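Local structure of periplasmic binding protein component of an ABC type zinc uptake transporter (2OV3) at residues N76-D81 / A117-E122. The protein binds zinc in the periplasm and probably delivers it to an ABC-type transporter for uptake into the cell. Numbering follows the deposited sequence.
Sequences NMKLID and AKELAE
Ile80 on edge strand 78-81 and Glu119 on the last turns of helix 106-123 have the closest CA atoms, 7.4 Å apart, and just two strand side chains reach across to the glutamate. Ile80 makes the apolar half of the contact: its CG2 lies 3.6 Å from CG of Glu119, while its CD1 comes within 4.0 Å of Glu119 CB, so both branches rest on the aliphatic root of the acid. The two side chains run past each other in opposite directions. Glu119 then bends at chi2 (-67°), which turns its carboxylate toward Lys78. That lysine crosses the glutamate at about a right angle, its NZ 3.9 Å from Glu119 OE1, a long salt bridge. Kinks at chi2 and chi4 fold the lysine back over its own strand, where NZ donates to Leu79 O at 3.0 Å from above the carbonyl plane; the pairing with Glu119 is probably a loose electrostatic one, on the exposed side. On the helix, Lys118 NZ makes a 2.9 Å salt bridge to Glu122 OE1, and the two lysines probably ease the closeness of the Glu119 and Glu122 carboxylates. Away from the zinc site, this is a helix packed beside the edge strand of one lobe's parallel alpha/beta sheet: strand 78-81 bonds to strand 54-57, while Leu120 turns from it toward Leu16 and Ile19 of helix 10-20 and Tyr131 of helix 128-153.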
loop_
_atom_site.group_PDB
_atom_site.type_symbol
_atom_site.label_atom_id
_atom_site.label_comp_id
_atom_site.label_asym_id
_atom_site.label_seq_id
_atom_site.Cartn_x
_atom_site.Cartn_y
_atom_site.Cartn_z
ATOM N N ASN A 76 8.057 9.439 24.030
ATOM C CA ASN A 76 9.420 8.959 23.859
ATOM C C ASN A 76 9.519 8.073 22.634
ATOM O O ASN A 76 10.598 7.862 22.084
ATOM C CB ASN A 76 9.847 8.184 25.097
ATOM C CG ASN A 76 9.536 8.932 26.362
ATOM O OD1 ASN A 76 9.888 10.107 26.496
ATOM N ND2 ASN A 76 8.863 8.269 27.299
ATOM N N MET A 77 8.375 7.564 22.208
ATOM C CA MET A 77 8.316 6.701 21.044
ATOM C C MET A 77 8.837 7.446 19.815
ATOM O O MET A 77 8.318 8.502 19.468
ATOM C CB MET A 77 6.870 6.273 20.830
ATOM C CG MET A 77 6.650 5.310 19.698
ATOM S SD MET A 77 4.942 4.791 19.703
ATOM C CE MET A 77 4.182 6.165 18.841
ATOM N N LYS A 78 9.866 6.907 19.164
ATOM C CA LYS A 78 10.419 7.554 17.977
ATOM C C LYS A 78 9.514 7.328 16.773
ATOM O O LYS A 78 9.229 6.186 16.410
ATOM C CB LYS A 78 11.816 7.013 17.657
ATOM C CG LYS A 78 12.477 7.681 16.449
ATOM C CD LYS A 78 12.925 9.105 16.778
ATOM C CE LYS A 78 13.500 9.841 15.563
ATOM N NZ LYS A 78 12.460 10.174 14.544
ATOM N N LEU A 79 9.058 8.414 16.155
ATOM C CA LEU A 79 8.201 8.299 14.984
ATOM C C LEU A 79 9.081 8.253 13.745
ATOM O O LEU A 79 9.875 9.153 13.492
ATOM C CB LEU A 79 7.229 9.480 14.897
ATOM C CG LEU A 79 6.309 9.675 16.107
ATOM C CD1 LEU A 79 5.383 10.854 15.863
ATOM C CD2 LEU A 79 5.514 8.398 16.359
ATOM N N ILE A 80 8.944 7.184 12.978
ATOM C CA ILE A 80 9.739 7.039 11.780
ATOM C C ILE A 80 8.875 7.315 10.549
ATOM O O ILE A 80 8.011 6.516 10.184
ATOM C CB ILE A 80 10.343 5.612 11.696
ATOM C CG1 ILE A 80 10.931 5.221 13.057
ATOM C CG2 ILE A 80 11.431 5.564 10.649
ATOM C CD1 ILE A 80 11.445 3.794 13.141
ATOM N N ASP A 81 9.095 8.469 9.934
ATOM C CA ASP A 81 8.369 8.834 8.735
ATOM C C ASP A 81 9.089 8.102 7.626
ATOM O O ASP A 81 10.110 8.573 7.115
ATOM C CB ASP A 81 8.450 10.340 8.499
ATOM C CG ASP A 81 7.683 10.790 7.266
ATOM O OD1 ASP A 81 7.071 9.942 6.584
ATOM O OD2 ASP A 81 7.690 12.009 6.985
ATOM N N ALA A 117 15.815 0.883 8.301
ATOM C CA ALA A 117 17.090 0.307 8.697
ATOM C C ALA A 117 17.963 1.371 9.354
ATOM O O ALA A 117 18.442 1.190 10.475
ATOM C CB ALA A 117 17.789 -0.270 7.472
ATOM N N LYS A 118 18.156 2.482 8.651
ATOM C CA LYS A 118 18.955 3.568 9.177
ATOM C C LYS A 118 18.492 3.904 10.596
ATOM O O LYS A 118 19.305 4.037 11.509
ATOM C CB LYS A 118 18.821 4.794 8.275
ATOM C CG LYS A 118 19.711 5.957 8.658
ATOM C CD LYS A 118 19.503 7.142 7.724
ATOM C CE LYS A 118 20.455 8.279 8.070
ATOM N NZ LYS A 118 20.321 8.682 9.504
ATOM N N GLU A 119 17.180 4.009 10.782
ATOM C CA GLU A 119 16.622 4.346 12.078
ATOM C C GLU A 119 16.768 3.243 13.135
ATOM O O GLU A 119 16.956 3.537 14.312
ATOM C CB GLU A 119 15.157 4.751 11.908
ATOM C CG GLU A 119 14.994 5.983 11.010
ATOM C CD GLU A 119 15.576 7.248 11.635
ATOM O OE1 GLU A 119 14.885 7.863 12.480
ATOM O OE2 GLU A 119 16.729 7.615 11.299
ATOM N N LEU A 120 16.687 1.984 12.718
ATOM C CA LEU A 120 16.839 0.879 13.644
ATOM C C LEU A 120 18.295 0.787 14.114
ATOM O O LEU A 120 18.573 0.376 15.245
ATOM C CB LEU A 120 16.410 -0.442 12.987
ATOM C CG LEU A 120 14.908 -0.689 12.766
ATOM C CD1 LEU A 120 14.696 -2.000 12.020
ATOM C CD2 LEU A 120 14.179 -0.727 14.115
ATOM N N ALA A 121 19.223 1.179 13.246
ATOM C CA ALA A 121 20.645 1.144 13.576
ATOM C C ALA A 121 21.020 2.251 14.547
ATOM O O ALA A 121 22.068 2.196 15.186
ATOM C CB ALA A 121 21.483 1.269 12.316
ATOM N N GLU A 122 20.169 3.261 14.663
ATOM C CA GLU A 122 20.451 4.360 15.568
ATOM C C GLU A 122 20.020 4.012 16.979
ATOM O O GLU A 122 20.621 4.462 17.953
ATOM C CB GLU A 122 19.726 5.621 15.112
ATOM C CG GLU A 122 20.089 6.075 13.716
ATOM C CD GLU A 122 19.196 7.209 13.235
ATOM O OE1 GLU A 122 19.368 7.662 12.077
ATOM O OE2 GLU A 122 18.319 7.644 14.022
#